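Local atomic coordinates of histidinol-phosphatase (Listeria monocytogenes serotype 4b str. H7858, PDB entry 6NLR), a protein that probably hydrolyses histidinol phosphate to histidinol and phosphate in histidine biosynthesis, using a trinuclear metal centre of the PHP family. Residues D4-T9 and G256-G261. Numbering follows the deposited sequence.
Sequences DGHTHT and GSDSHG. With CO (cobalt (II) ion), chain F; MN (manganese (II) ion), chain D.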
loop_
_atom_site.group_PDB
_atom_site.type_symbol
_atom_site.label_atom_id
_atom_site.label_comp_id
_atom_site.label_asym_id
_atom_site.label_seq_id
_atom_site.Cartn_x
_atom_site.Cartn_y
_atom_site.Cartn_z
ATOM N N ASP A 4 -0.207 -14.102 2.080
ATOM C CA ASP A 4 -0.457 -12.839 1.345
ATOM C C ASP A 4 -0.915 -11.810 2.383
ATOM O O ASP A 4 -1.944 -12.039 3.053
ATOM C CB ASP A 4 -1.422 -13.061 0.174
ATOM C CG ASP A 4 -1.551 -11.857 -0.754
ATOM O OD1 ASP A 4 -1.073 -10.738 -0.377
ATOM O OD2 ASP A 4 -2.151 -12.027 -1.858
ATOM N N GLY A 5 -0.156 -10.726 2.527
ATOM C CA GLY A 5 -0.434 -9.683 3.525
ATOM C C GLY A 5 -1.184 -8.509 2.938
ATOM O O GLY A 5 -1.370 -7.527 3.688
ATOM N N HIS A 6 -1.634 -8.560 1.675
ATOM C CA HIS A 6 -2.197 -7.347 1.017
ATOM C C HIS A 6 -3.204 -7.708 -0.090
ATOM O O HIS A 6 -2.796 -7.906 -1.260
ATOM C CB HIS A 6 -1.030 -6.470 0.553
ATOM C CG HIS A 6 -1.410 -5.079 0.178
ATOM N ND1 HIS A 6 -0.477 -4.063 0.133
ATOM C CD2 HIS A 6 -2.580 -4.542 -0.221
ATOM C CE1 HIS A 6 -1.066 -2.953 -0.265
ATOM N NE2 HIS A 6 -2.359 -3.216 -0.488
ATOM N N THR A 7 -4.497 -7.732 0.244
ATOM C CA THR A 7 -5.585 -7.983 -0.744
ATOM C C THR A 7 -6.756 -7.032 -0.505
ATOM O O THR A 7 -6.922 -6.521 0.638
ATOM C CB THR A 7 -6.074 -9.436 -0.706
ATOM O OG1 THR A 7 -6.861 -9.632 0.476
ATOM C CG2 THR A 7 -4.921 -10.410 -0.753
ATOM N N HIS A 8 -7.547 -6.865 -1.552
ATOM C CA HIS A 8 -8.734 -5.980 -1.624
ATOM C C HIS A 8 -9.961 -6.823 -1.977
ATOM O O HIS A 8 -9.810 -8.046 -2.190
ATOM C CB HIS A 8 -8.430 -4.825 -2.596
ATOM C CG HIS A 8 -7.331 -3.948 -2.092
ATOM N ND1 HIS A 8 -7.558 -2.952 -1.157
ATOM C CD2 HIS A 8 -5.999 -3.958 -2.312
ATOM C CE1 HIS A 8 -6.413 -2.351 -0.874
ATOM N NE2 HIS A 8 -5.436 -2.980 -1.541
ATOM N N THR A 9 -11.131 -6.184 -2.055
ATOM C CA THR A 9 -12.453 -6.846 -2.084
ATOM C C THR A 9 -13.404 -6.082 -2.999
ATOM O O THR A 9 -12.988 -5.051 -3.580
ATOM C CB THR A 9 -13.045 -6.889 -0.667
ATOM O OG1 THR A 9 -13.421 -5.568 -0.256
ATOM C CG2 THR A 9 -12.080 -7.457 0.345
ATOM N N GLY A 256 2.885 -9.294 -0.591
ATOM C CA GLY A 256 1.592 -8.629 -0.845
ATOM C C GLY A 256 1.310 -8.598 -2.337
ATOM O O GLY A 256 2.096 -7.938 -3.054
ATOM N N SER A 257 0.258 -9.301 -2.785
ATOM C CA SER A 257 -0.212 -9.337 -4.195
ATOM C C SER A 257 -0.866 -8.002 -4.566
ATOM O O SER A 257 -0.934 -7.683 -5.752
ATOM C CB SER A 257 -1.198 -10.470 -4.398
ATOM O OG SER A 257 -2.382 -10.280 -3.607
ATOM N N ASP A 258 -1.375 -7.269 -3.582
ATOM C CA ASP A 258 -2.255 -6.095 -3.816
ATOM C C ASP A 258 -3.425 -6.500 -4.732
ATOM O O ASP A 258 -3.786 -5.711 -5.621
ATOM C CB ASP A 258 -1.455 -4.924 -4.374
ATOM C CG ASP A 258 -1.855 -3.602 -3.755
ATOM O OD1 ASP A 258 -3.008 -3.496 -3.315
ATOM O OD2 ASP A 258 -0.994 -2.715 -3.675
ATOM N N SER A 259 -3.983 -7.693 -4.544
ATOM C CA SER A 259 -5.018 -8.275 -5.441
ATOM C C SER A 259 -6.297 -7.429 -5.388
ATOM O O SER A 259 -6.771 -7.141 -4.265
ATOM C CB SER A 259 -5.272 -9.715 -5.087
ATOM O OG SER A 259 -4.176 -10.531 -5.491
ATOM N N HIS A 260 -6.822 -7.036 -6.549
ATOM C CA HIS A 260 -8.115 -6.326 -6.697
ATOM C C HIS A 260 -9.135 -7.235 -7.398
ATOM O O HIS A 260 -10.278 -6.764 -7.685
ATOM C CB HIS A 260 -7.870 -4.997 -7.405
ATOM C CG HIS A 260 -7.280 -3.990 -6.484
ATOM N ND1 HIS A 260 -5.984 -4.061 -6.032
ATOM C CD2 HIS A 260 -7.811 -2.892 -5.906
ATOM C CE1 HIS A 260 -5.731 -3.044 -5.239
ATOM N NE2 HIS A 260 -6.826 -2.319 -5.128
ATOM N N GLY A 261 -8.759 -8.498 -7.603
ATOM C CA GLY A 261 -9.596 -9.514 -8.249
ATOM C C GLY A 261 -8.931 -10.876 -8.216
ATOM O O GLY A 261 -7.762 -10.964 -7.799
HETATM CO CO CO F . -3.499 -1.967 -1.783
HETATM MN MN MN D . -6.758 -0.289 -4.369
HETATM O O HOH W 1 -10.736 -5.113 -5.259
HETATM O O HOH W 2 -1.839 -0.615 -2.317
#
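Part of the trinuclear metal site of this PHP-family phosphatase is built where H6 and H8, the HxH pair that runs out of the first strand, meet D258 and H260, a DxH pair from the last strand's exit loop. H6 NE2 binds the cobalt ion at 2.1 Å; H8 NE2 and D258 OD1 also bind it, with E93 and a water as further ligands. That water donates to D258 OD2, which N224 also binds. With CG anti to its backbone N (chi1 -166°), the H6 ring lies alongside the D258 carboxylate, whose CG sits over one ring face; H8 instead meets D258 OD1 at its ring edge, the two planes nearly coplanar. The H8 ring also makes an offset stack with H260, centroids 4.2 Å apart and planes at 25°. H260 NE2 holds a manganese ion, shared with H14 and H40, and its ND1 donates to D258 O at 2.8 Å, which fixes the ring's rotation.

Away from the metals the backbones are tied by a single bridge, T7 with S259. H8 N donates to S259 O at 2.8 Å, whereas the bonds from D258 N and S259 N to H6 O are weak. At the far end D4 OD1 takes H6 N, closing an Asx turn, and S257 N at 3.1 Å from opposite faces of its carboxylate; S257 OG donates to OD2, at a doubtfully short length, and accepts from S259 OG at 2.6 Å.

H8 ND1 is held by E39, a second-shell carboxylate that may make the ring a stronger ligand. The contact thus joins strand 3-7 to the exit of strand 253-256, with strand 34-40 beside the former, strand 220-224 beside the latter, and M23 of helix 20-29 against S259.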